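Aspartate aminotransferase (Thermotoga maritima, PDB 1O4S) catalyses the pyridoxal-phosphate-dependent transfer of the amino group of L-aspartate to 2-oxoglutarate, giving oxaloacetate and L-glutamate, and works as a homodimer. Local coordinates at residues B[110-115]-B[274-279]; B[117-122]-B[269-274]; B[136-141]-B[211-216]; B[251-256]-B[284-289]. All coordinates share one frame; numbering follows the deposited sequence.

Contact 1: residues B[110-115]-B[274-279]; sequences AKQALF and HTTSCI. With PLP (pyridoxal-5'-phosphate), chain M.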
# COMPACT_ATOMS: atom_id res chain seq x y z
N ALA B 110 5.27 8.90 0.05
CA ALA B 110 4.36 9.98 0.42
C ALA B 110 2.93 9.75 -0.12
O ALA B 110 1.97 10.23 0.44
CB ALA B 110 4.91 11.34 -0.10
N LYS B 111 2.79 9.02 -1.22
CA LYS B 111 1.48 8.79 -1.78
C LYS B 111 0.54 8.07 -0.79
O LYS B 111 -0.60 8.47 -0.63
CB LYS B 111 1.56 8.05 -3.10
CG LYS B 111 0.25 8.05 -3.83
CD LYS B 111 0.30 7.29 -5.16
CE LYS B 111 0.38 8.23 -6.31
NZ LYS B 111 0.00 7.61 -7.63
N GLN B 112 1.02 7.01 -0.13
CA GLN B 112 0.22 6.34 0.86
C GLN B 112 0.09 7.18 2.13
O GLN B 112 -0.93 7.09 2.79
CB GLN B 112 0.77 4.92 1.16
CG GLN B 112 -0.21 4.08 2.02
CD GLN B 112 0.34 2.73 2.50
OE1 GLN B 112 1.56 2.51 2.57
NE2 GLN B 112 -0.58 1.82 2.84
N ALA B 113 1.06 8.03 2.46
CA ALA B 113 0.87 8.92 3.60
C ALA B 113 -0.32 9.82 3.33
O ALA B 113 -1.15 10.03 4.23
CB ALA B 113 2.07 9.72 3.88
N LEU B 114 -0.42 10.33 2.10
CA LEU B 114 -1.54 11.18 1.71
C LEU B 114 -2.87 10.40 1.80
O LEU B 114 -3.81 10.84 2.40
CB LEU B 114 -1.32 11.74 0.30
CG LEU B 114 -0.20 12.81 0.15
CD1 LEU B 114 0.55 12.83 -1.23
CD2 LEU B 114 -0.78 14.25 0.46
N PHE B 115 -2.92 9.22 1.19
CA PHE B 115 -4.13 8.43 1.19
C PHE B 115 -4.60 8.11 2.62
O PHE B 115 -5.78 8.26 2.95
CB PHE B 115 -3.92 7.14 0.41
CG PHE B 115 -5.12 6.27 0.39
CD1 PHE B 115 -5.11 5.04 1.02
CD2 PHE B 115 -6.28 6.67 -0.26
CE1 PHE B 115 -6.26 4.23 1.04
CE2 PHE B 115 -7.42 5.86 -0.23
CZ PHE B 115 -7.39 4.63 0.41
N HIS B 274 -4.01 -2.19 8.45
CA HIS B 274 -5.02 -3.06 7.88
C HIS B 274 -4.99 -3.10 6.36
O HIS B 274 -5.57 -4.02 5.77
CB HIS B 274 -6.40 -2.67 8.38
CG HIS B 274 -6.55 -2.84 9.86
ND1 HIS B 274 -6.38 -4.06 10.48
CD2 HIS B 274 -6.84 -1.95 10.84
CE1 HIS B 274 -6.55 -3.91 11.78
NE2 HIS B 274 -6.81 -2.64 12.02
N THR B 275 -4.34 -2.12 5.73
CA THR B 275 -4.35 -2.01 4.28
C THR B 275 -3.17 -2.72 3.61
O THR B 275 -3.38 -3.57 2.78
CB THR B 275 -4.45 -0.54 3.79
OG1 THR B 275 -3.41 0.26 4.36
CG2 THR B 275 -5.80 0.10 4.22
N THR B 276 -1.95 -2.33 3.97
CA THR B 276 -0.72 -2.92 3.44
C THR B 276 0.13 -3.55 4.53
O THR B 276 1.10 -4.23 4.22
CB THR B 276 0.19 -1.85 2.76
OG1 THR B 276 0.51 -0.80 3.70
CG2 THR B 276 -0.50 -1.19 1.64
N SER B 277 -0.21 -3.27 5.78
CA SER B 277 0.67 -3.50 6.90
C SER B 277 1.97 -2.70 6.74
O SER B 277 2.03 -1.70 5.99
CB SER B 277 0.97 -4.98 7.05
OG SER B 277 1.25 -5.21 8.41
N CYS B 278 3.01 -3.12 7.44
CA CYS B 278 4.32 -2.54 7.35
C CYS B 278 4.84 -2.50 5.91
O CYS B 278 4.48 -3.30 5.06
CB CYS B 278 5.31 -3.34 8.23
SG CYS B 278 5.41 -5.11 7.85
N ILE B 279 5.72 -1.55 5.65
CA ILE B 279 6.37 -1.47 4.33
C ILE B 279 7.57 -2.41 4.30
O ILE B 279 8.07 -2.87 5.30
CB ILE B 279 6.76 -0.01 3.94
CG1 ILE B 279 8.04 0.48 4.63
CG2 ILE B 279 5.61 0.95 4.23
CD1 ILE B 279 8.65 1.77 4.01
N1 PLP M . 3.40 14.63 -4.06
C2 PLP M . 3.84 15.14 -5.26
C2A PLP M . 3.21 16.44 -5.69
C3 PLP M . 4.78 14.46 -6.05
O3 PLP M . 5.16 14.93 -7.11
C4 PLP M . 5.34 13.26 -5.58
C4A PLP M . 6.40 12.51 -6.43
C5 PLP M . 4.88 12.78 -4.33
C6 PLP M . 3.91 13.48 -3.60
C5A PLP M . 5.33 11.52 -3.63
O4P PLP M . 5.55 10.28 -4.28
P PLP M . 6.12 9.00 -3.50
O1P PLP M . 6.99 8.42 -4.54
O2P PLP M . 6.81 9.42 -2.27
O3P PLP M . 4.86 8.25 -3.31
O HOH W 1 -3.42 2.69 2.98
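In the large domain of this fold-type I aminotransferase, helix 109-121 presents its N-terminal end to the cofactor phosphate, and within the same first turn Gln112 reaches Thr276 in the loop leaving helix 262-275. Its CG lies anti to the backbone N (chi1 -170°) and the rest of the chain is extended, which carries the amide across a gap of 9.7 Å between the CA atoms of Gln112 and Thr276. Meeting Thr276 from the opposite direction, Gln112 NE2 donates an almost straight bond of 3.0 Å to Thr276 OG1, at 172° and within the amide plane. A water at 3.0 Å accepts a second bond from NE2 and donates to Thr275 OG1, whose hydroxyl is also bonded to Ile271 O in its own helix. Gln112 OE1 is taken by Asn108 ND2 and Gln272 NE2, so bonds at both ends of the amide fix its rotation. Ala110 N donates to PLP O2P over 2.8 Å and Lys111 N to PLP O3P over 3.0 Å, where the helix dipole should stabilise the phosphate. The loop 276-279 also faces the second subunit, whose Arg254 NH2 bonds to Thr276 O. Thr276 OG1 passes its own hydrogen to Ser277 O at 2.9 Å.

Contact 2: residues B[117-122]-B[269-274]; sequences AFMALL and SKIQSH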
# COMPACT_ATOMS: atom_id res chain seq x y z
N ALA B 117 -3.97 9.80 5.34
CA ALA B 117 -4.48 11.05 5.93
C ALA B 117 -5.95 11.29 5.59
O ALA B 117 -6.79 11.58 6.47
CB ALA B 117 -3.63 12.26 5.47
N PHE B 118 -6.28 11.14 4.31
CA PHE B 118 -7.65 11.33 3.87
C PHE B 118 -8.56 10.27 4.49
O PHE B 118 -9.65 10.59 4.93
CB PHE B 118 -7.71 11.30 2.36
CG PHE B 118 -6.95 12.44 1.70
CD1 PHE B 118 -7.09 13.74 2.17
CD2 PHE B 118 -6.14 12.21 0.59
CE1 PHE B 118 -6.41 14.79 1.55
CE2 PHE B 118 -5.48 13.25 -0.04
CZ PHE B 118 -5.60 14.53 0.45
N MET B 119 -8.12 9.02 4.53
CA MET B 119 -8.92 7.94 5.10
C MET B 119 -9.10 8.15 6.63
O MET B 119 -10.15 7.80 7.21
CB MET B 119 -8.24 6.59 4.85
CG MET B 119 -8.24 6.09 3.45
SD MET B 119 -9.92 5.67 2.85
CE MET B 119 -10.22 4.17 3.66
N ALA B 120 -8.08 8.73 7.27
CA ALA B 120 -8.09 8.89 8.71
C ALA B 120 -8.90 10.08 9.14
O ALA B 120 -9.48 10.06 10.21
CB ALA B 120 -6.70 8.99 9.25
N LEU B 121 -9.00 11.09 8.29
CA LEU B 121 -9.60 12.35 8.67
C LEU B 121 -10.94 12.63 8.02
O LEU B 121 -11.68 13.48 8.51
CB LEU B 121 -8.67 13.51 8.31
CG LEU B 121 -7.30 13.54 8.96
CD1 LEU B 121 -6.58 14.79 8.51
CD2 LEU B 121 -7.43 13.46 10.47
N LEU B 122 -11.24 11.99 6.91
CA LEU B 122 -12.44 12.31 6.15
C LEU B 122 -13.58 11.34 6.43
O LEU B 122 -13.43 10.13 6.25
CB LEU B 122 -12.17 12.31 4.65
CG LEU B 122 -11.14 13.26 4.07
CD1 LEU B 122 -11.25 13.22 2.53
CD2 LEU B 122 -11.29 14.71 4.61
N SER B 269 -1.98 4.97 11.58
CA SER B 269 -1.30 3.71 11.81
C SER B 269 -2.25 2.51 11.69
O SER B 269 -1.89 1.45 11.19
CB SER B 269 -0.50 3.79 13.14
OG SER B 269 0.32 4.92 12.95
N LYS B 270 -3.49 2.70 12.12
CA LYS B 270 -4.53 1.71 11.93
C LYS B 270 -4.83 1.50 10.46
O LYS B 270 -4.89 0.39 10.04
CB LYS B 270 -5.80 2.12 12.68
CG LYS B 270 -5.68 2.01 14.18
CD LYS B 270 -6.95 2.53 14.86
CE LYS B 270 -6.78 2.61 16.38
NZ LYS B 270 -7.63 3.69 16.99
N ILE B 271 -4.98 2.57 9.68
CA ILE B 271 -5.15 2.45 8.24
C ILE B 271 -3.99 1.64 7.63
O ILE B 271 -4.22 0.71 6.86
CB ILE B 271 -5.24 3.84 7.51
CG1 ILE B 271 -6.29 4.79 8.11
CG2 ILE B 271 -5.57 3.62 6.01
CD1 ILE B 271 -7.66 4.24 8.08
N GLN B 272 -2.75 2.03 7.96
CA GLN B 272 -1.54 1.43 7.40
C GLN B 272 -1.54 -0.04 7.69
O GLN B 272 -1.30 -0.86 6.82
CB GLN B 272 -0.27 2.10 8.01
CG GLN B 272 1.08 1.61 7.43
CD GLN B 272 1.33 2.05 6.01
OE1 GLN B 272 0.85 3.09 5.59
NE2 GLN B 272 2.12 1.29 5.28
N SER B 273 -1.89 -0.35 8.93
CA SER B 273 -1.81 -1.70 9.42
C SER B 273 -2.79 -2.65 8.69
O SER B 273 -2.42 -3.80 8.36
CB SER B 273 -2.11 -1.71 10.93
OG SER B 273 -2.16 -3.02 11.39
N HIS B 274 -4.01 -2.19 8.45
CA HIS B 274 -5.02 -3.06 7.88
C HIS B 274 -4.99 -3.10 6.36
O HIS B 274 -5.57 -4.02 5.77
CB HIS B 274 -6.40 -2.67 8.38
CG HIS B 274 -6.55 -2.84 9.86
ND1 HIS B 274 -6.38 -4.06 10.48
CD2 HIS B 274 -6.84 -1.95 10.84
CE1 HIS B 274 -6.55 -3.91 11.78
NE2 HIS B 274 -6.81 -2.64 12.02
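Helices 109-121 and 262-275 come closest, within these segments, at Ala120 and Ile271, whose CA atoms lie 7.1 Å apart. This is helix-on-helix packing in the PLP-binding large domain, away from the cofactor and substrate sites, and it illustrates how one branched side chain can serve a whole short interface. Ile271 supplies every contact from its side, with no hydrogen bond crossing between the segments. Its CG1 stands anti to the carbonyl carbon (chi1 -53°) and CG2 anti to the backbone N, which turns both branches to Met119 CB. The longer branch ends with CD1 at 4.0 Å from Met119 CB, while CG2 meets that same Met119 CB at 4.2 Å. Met119 makes its closest approach through CB, and its chain, bent at both chi2 and chi3, packs against Leu144 of the second subunit. Ile18 of that subunit packs on Ile271, so the helix pair borders the dimer interface. The second partner comes one residue further along helix 109-121, where Ile271 CG1, nearer the root of the longer branch, lies 4.4 Å from Ala120 CB.

Contact 3: residues B[136-141]-B[211-216]; sequences VSYIPQ and ISDEVY. With PLP (pyridoxal-5'-phosphate), chain M.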
# COMPACT_ATOMS: atom_id res chain seq x y z
N VAL B 136 -1.82 15.11 -9.96
CA VAL B 136 -2.86 14.21 -10.45
C VAL B 136 -3.48 13.22 -9.48
O VAL B 136 -4.53 12.67 -9.78
CB VAL B 136 -2.37 13.43 -11.69
CG1 VAL B 136 -2.09 14.39 -12.83
CG2 VAL B 136 -1.12 12.60 -11.37
N SER B 137 -2.88 13.00 -8.31
CA SER B 137 -3.33 11.88 -7.47
C SER B 137 -4.19 12.29 -6.29
O SER B 137 -4.91 11.47 -5.72
CB SER B 137 -2.11 11.07 -6.97
OG SER B 137 -1.89 9.93 -7.80
N TYR B 138 -4.14 13.56 -5.93
CA TYR B 138 -4.83 14.03 -4.75
C TYR B 138 -6.35 13.79 -4.81
O TYR B 138 -6.98 13.32 -3.84
CB TYR B 138 -4.57 15.53 -4.55
CG TYR B 138 -3.16 15.95 -4.21
CD1 TYR B 138 -2.35 15.21 -3.34
CD2 TYR B 138 -2.64 17.14 -4.73
CE1 TYR B 138 -1.09 15.65 -3.02
CE2 TYR B 138 -1.38 17.58 -4.42
CZ TYR B 138 -0.61 16.85 -3.55
OH TYR B 138 0.65 17.31 -3.23
N ILE B 139 -6.93 14.17 -5.94
CA ILE B 139 -8.36 14.12 -6.11
C ILE B 139 -8.83 12.66 -6.14
O ILE B 139 -9.76 12.31 -5.42
CB ILE B 139 -8.79 14.96 -7.36
CG1 ILE B 139 -8.65 16.46 -6.99
CG2 ILE B 139 -10.22 14.62 -7.81
CD1 ILE B 139 -8.87 17.45 -8.14
N PRO B 140 -8.22 11.80 -6.94
CA PRO B 140 -8.49 10.37 -6.85
C PRO B 140 -8.50 9.87 -5.41
O PRO B 140 -9.44 9.18 -5.05
CB PRO B 140 -7.37 9.77 -7.68
CG PRO B 140 -7.23 10.79 -8.80
CD PRO B 140 -7.29 12.09 -8.06
N GLN B 141 -7.53 10.28 -4.59
CA GLN B 141 -7.41 9.78 -3.21
C GLN B 141 -8.55 10.27 -2.34
O GLN B 141 -9.15 9.50 -1.57
CB GLN B 141 -6.07 10.20 -2.59
CG GLN B 141 -4.86 9.53 -3.20
CD GLN B 141 -3.56 9.98 -2.57
OE1 GLN B 141 -3.50 11.07 -2.00
NE2 GLN B 141 -2.53 9.16 -2.66
N ILE B 211 -3.00 19.79 5.65
CA ILE B 211 -2.21 18.68 5.14
C ILE B 211 -1.17 19.26 4.19
O ILE B 211 -1.52 19.86 3.18
CB ILE B 211 -3.08 17.67 4.41
CG1 ILE B 211 -4.20 17.14 5.33
CG2 ILE B 211 -2.22 16.55 3.87
CD1 ILE B 211 -5.26 16.32 4.62
N SER B 212 0.11 19.07 4.53
CA SER B 212 1.20 19.69 3.79
C SER B 212 2.14 18.67 3.19
O SER B 212 2.82 17.95 3.91
CB SER B 212 2.00 20.64 4.68
OG SER B 212 2.84 21.41 3.86
N ASP B 213 2.15 18.62 1.86
CA ASP B 213 2.95 17.70 1.08
C ASP B 213 4.22 18.41 0.68
O ASP B 213 4.25 19.15 -0.32
CB ASP B 213 2.15 17.29 -0.16
CG ASP B 213 2.89 16.30 -1.05
OD1 ASP B 213 4.10 16.00 -0.79
OD2 ASP B 213 2.32 15.80 -2.06
N GLU B 214 5.28 18.14 1.43
CA GLU B 214 6.55 18.83 1.29
C GLU B 214 7.67 17.94 0.72
O GLU B 214 8.84 18.08 1.06
CB GLU B 214 6.90 19.47 2.65
CG GLU B 214 6.05 20.72 2.92
CD GLU B 214 6.32 21.46 4.24
OE1 GLU B 214 7.50 21.56 4.71
OE2 GLU B 214 5.32 21.98 4.82
N VAL B 215 7.31 17.02 -0.16
CA VAL B 215 8.27 16.03 -0.66
C VAL B 215 9.42 16.62 -1.47
O VAL B 215 10.46 15.97 -1.62
CB VAL B 215 7.64 14.94 -1.54
CG1 VAL B 215 6.95 13.95 -0.71
CG2 VAL B 215 6.74 15.52 -2.63
N TYR B 216 9.23 17.85 -1.98
CA TYR B 216 10.23 18.52 -2.81
C TYR B 216 11.00 19.54 -2.01
O TYR B 216 11.73 20.32 -2.57
CB TYR B 216 9.57 19.19 -4.01
CG TYR B 216 8.98 18.23 -5.00
CD1 TYR B 216 9.79 17.55 -5.89
CD2 TYR B 216 7.62 18.02 -5.09
CE1 TYR B 216 9.27 16.69 -6.82
CE2 TYR B 216 7.08 17.14 -6.02
CZ TYR B 216 7.92 16.48 -6.88
OH TYR B 216 7.44 15.60 -7.81
N1 PLP M . 3.40 14.63 -4.06
C2 PLP M . 3.84 15.14 -5.26
C2A PLP M . 3.21 16.44 -5.69
C3 PLP M . 4.78 14.46 -6.05
O3 PLP M . 5.16 14.93 -7.11
C4 PLP M . 5.34 13.26 -5.58
C4A PLP M . 6.40 12.51 -6.43
C5 PLP M . 4.88 12.78 -4.33
C6 PLP M . 3.91 13.48 -3.60
C5A PLP M . 5.33 11.52 -3.63
O4P PLP M . 5.55 10.28 -4.28
P PLP M . 6.12 9.00 -3.50
O1P PLP M . 6.99 8.42 -4.54
O2P PLP M . 6.81 9.42 -2.27
O3P PLP M . 4.86 8.25 -3.31
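The start of helix 138-144 faces the end of strand 209-213 across a CA to CA distance of 10.4 Å between Tyr138 and Asp213, a gap that their side chains close. Tyr138 OH donates to Asp213 OD2 over a short 2.5 Å. The carboxylate oxygen sits at the edge of the phenol ring, in its plane, yet the ring and carboxylate planes are 80° apart, and the hydroxyl reaches OD2 on its anti side, 31° out of the carboxylate plane. Asp213 has CG anti to the backbone N, which places its carboxylate between the tyrosine hydroxyl and the cofactor nitrogen, and OD2 also comes to 2.6 Å from PLP N1. A weak bond of 3.4 Å runs from Val215 N to Asp213 OD1. Val215 CG2 touches PLP C6 at 3.6 Å. Across the pyridine ring from there, Tyr216 OH and PLP O3 are joined by a very short hydrogen bond of 2.5 Å, with either able to donate, and Tyr328 OH is a further partner of Tyr216 OH. Trp135 meets the Tyr138 ring edge-to-face. Tyr138, itself in the cofactor pocket with OH 3.7 Å from PLP C2A, also holds Asp213 in place. A carboxylate so close to the pyridine nitrogen is consistent with the usual fold-type I strategy, in which a protonated ring nitrogen makes the cofactor a better electron sink.

Contact 4: residues B[251-256]-B[284-289]; sequences TGWRVG and QYAALK. With PLP (pyridoxal-5'-phosphate), chain M.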
# COMPACT_ATOMS: atom_id res chain seq x y z
N THR B 251 12.64 6.77 -5.54
CA THR B 251 11.22 6.62 -5.90
C THR B 251 10.74 5.17 -5.90
O THR B 251 9.65 4.91 -5.40
CB THR B 251 10.90 7.23 -7.29
OG1 THR B 251 11.89 6.80 -8.20
CG2 THR B 251 10.91 8.75 -7.29
N GLY B 252 11.52 4.25 -6.46
CA GLY B 252 11.14 2.85 -6.52
C GLY B 252 11.16 2.10 -5.18
O GLY B 252 10.63 1.02 -5.11
N TRP B 253 11.76 2.68 -4.15
CA TRP B 253 11.79 2.11 -2.79
C TRP B 253 10.45 2.18 -2.07
O TRP B 253 10.15 1.29 -1.29
CB TRP B 253 12.88 2.73 -1.92
CG TRP B 253 14.24 2.37 -2.34
CD1 TRP B 253 15.06 3.06 -3.20
CD2 TRP B 253 14.99 1.27 -1.87
NE1 TRP B 253 16.28 2.44 -3.29
CE2 TRP B 253 16.24 1.31 -2.51
CE3 TRP B 253 14.72 0.22 -0.98
CZ2 TRP B 253 17.21 0.35 -2.29
CZ3 TRP B 253 15.68 -0.74 -0.78
CH2 TRP B 253 16.91 -0.66 -1.42
N ARG B 254 9.64 3.19 -2.40
CA ARG B 254 8.35 3.50 -1.80
C ARG B 254 8.44 3.67 -0.29
O ARG B 254 7.87 2.86 0.43
CB ARG B 254 7.27 2.45 -2.15
CG ARG B 254 7.35 1.86 -3.56
CD ARG B 254 7.12 2.82 -4.72
NE ARG B 254 5.94 3.64 -4.53
CZ ARG B 254 5.91 4.95 -4.28
NH1 ARG B 254 7.02 5.66 -4.20
NH2 ARG B 254 4.74 5.56 -4.10
N VAL B 255 9.18 4.69 0.16
CA VAL B 255 9.27 5.04 1.57
C VAL B 255 8.98 6.52 1.75
O VAL B 255 9.68 7.38 1.23
CB VAL B 255 10.67 4.84 2.15
CG1 VAL B 255 10.63 4.98 3.69
CG2 VAL B 255 11.25 3.57 1.72
N GLY B 256 7.91 6.79 2.50
CA GLY B 256 7.57 8.13 2.88
C GLY B 256 7.05 8.05 4.29
O GLY B 256 7.10 6.97 4.92
N GLN B 284 12.95 -0.02 4.68
CA GLN B 284 13.05 0.66 5.96
C GLN B 284 14.49 0.84 6.33
O GLN B 284 14.86 1.95 6.72
CB GLN B 284 12.29 -0.06 7.03
CG GLN B 284 10.82 -0.11 6.76
CD GLN B 284 9.99 -0.56 7.94
OE1 GLN B 284 10.02 0.06 8.98
NE2 GLN B 284 9.22 -1.61 7.76
N TYR B 285 15.31 -0.19 6.18
CA TYR B 285 16.72 -0.04 6.48
C TYR B 285 17.44 0.87 5.51
O TYR B 285 18.33 1.64 5.91
CB TYR B 285 17.42 -1.39 6.66
CG TYR B 285 17.02 -1.97 8.00
CD1 TYR B 285 16.02 -2.93 8.10
CD2 TYR B 285 17.59 -1.50 9.18
CE1 TYR B 285 15.63 -3.44 9.31
CE2 TYR B 285 17.19 -2.01 10.41
CZ TYR B 285 16.21 -2.99 10.45
OH TYR B 285 15.81 -3.51 11.63
N ALA B 286 17.03 0.84 4.25
CA ALA B 286 17.59 1.75 3.26
C ALA B 286 17.30 3.23 3.67
O ALA B 286 18.19 4.07 3.64
CB ALA B 286 17.03 1.44 1.89
N ALA B 287 16.07 3.52 4.06
CA ALA B 287 15.66 4.85 4.47
C ALA B 287 16.37 5.34 5.74
O ALA B 287 16.75 6.49 5.86
CB ALA B 287 14.12 4.90 4.62
N LEU B 288 16.59 4.44 6.67
CA LEU B 288 17.27 4.78 7.90
C LEU B 288 18.69 5.28 7.56
O LEU B 288 19.13 6.31 8.07
CB LEU B 288 17.24 3.58 8.85
CG LEU B 288 17.95 3.66 10.20
CD1 LEU B 288 17.34 4.77 11.07
CD2 LEU B 288 17.83 2.31 10.88
N LYS B 289 19.38 4.62 6.63
CA LYS B 289 20.68 5.07 6.17
C LYS B 289 20.57 6.36 5.36
O LYS B 289 21.44 7.23 5.41
CB LYS B 289 21.34 3.97 5.32
CG LYS B 289 22.70 4.32 4.66
CD LYS B 289 23.82 4.71 5.67
CE LYS B 289 24.22 3.57 6.62
NZ LYS B 289 25.43 3.89 7.50
N1 PLP M . 3.40 14.63 -4.06
C2 PLP M . 3.84 15.14 -5.26
C2A PLP M . 3.21 16.44 -5.69
C3 PLP M . 4.78 14.46 -6.05
O3 PLP M . 5.16 14.93 -7.11
C4 PLP M . 5.34 13.26 -5.58
C4A PLP M . 6.40 12.51 -6.43
C5 PLP M . 4.88 12.78 -4.33
C6 PLP M . 3.91 13.48 -3.60
C5A PLP M . 5.33 11.52 -3.63
O4P PLP M . 5.55 10.28 -4.28
P PLP M . 6.12 9.00 -3.50
O1P PLP M . 6.99 8.42 -4.54
O2P PLP M . 6.81 9.42 -2.27
O3P PLP M . 4.86 8.25 -3.31
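Arg254 NH1 has two acceptors, PLP O1P at 2.8 Å and the carbonyl Thr251 O at 3.0 Å. The bond to Thr251 lies in the carbonyl plane but is tilted 18° from the guanidinium plane, whereas the phosphorus sits at the guanidinium edge, in plane. Beside it, Arg254 NH2 donates to PLP O3P over 2.8 Å, nearly straight at 169°, so the two terminal nitrogens grip two phosphate oxygens side by side. Bends at chi2 and chi3 fold the arginine chain round to bring its edge to the phosphate. Cys278 O of the second subunit receives a weak bond from NE, so the arginine that holds the phosphate also lies at the subunit interface. The residues on either side of the arginine turn to helix 281-290 instead. Ala286 CB lies over one face of the Trp253 indole, 3.9 Å from the centroid of the six-membered ring and only 17° off its normal, a clear CH-pi contact. The polar edge of that indole is engaged elsewhere, through NE1 to Thr55 OG1. Val255 CG1, anti to its own backbone N, meets Ala287 CB at 3.6 Å. The CA atoms of Val255 and Ala287 are 7.0 Å apart, a close approach consistent with the small alanine side chains. An arginine eight residues after the cofactor-binding lysine, here Lys246, and held in a short loop before a strand, is typical of the phosphate site in the signature of this aminotransferase family.

From the N terminus, helix 109-121 supplies the first segments of contacts 1 and 2, and the chain returns to it only after about 150 residues, through helix 262-275 and the loop beyond. Contact 2 closes first, contact 1 just after it, with His274 shared, so contact 2 lies within contact 1. Inside both sits contact 3, which joins helix 138-144 to the end of a central strand. Contact 4 opens after contact 3 has closed, but ends on helix 281-290, beyond 274-279, and therefore crosses contacts 1 and 2. Contacts 1, 3 and 4 meet at the cofactor, and all four touch the second subunit.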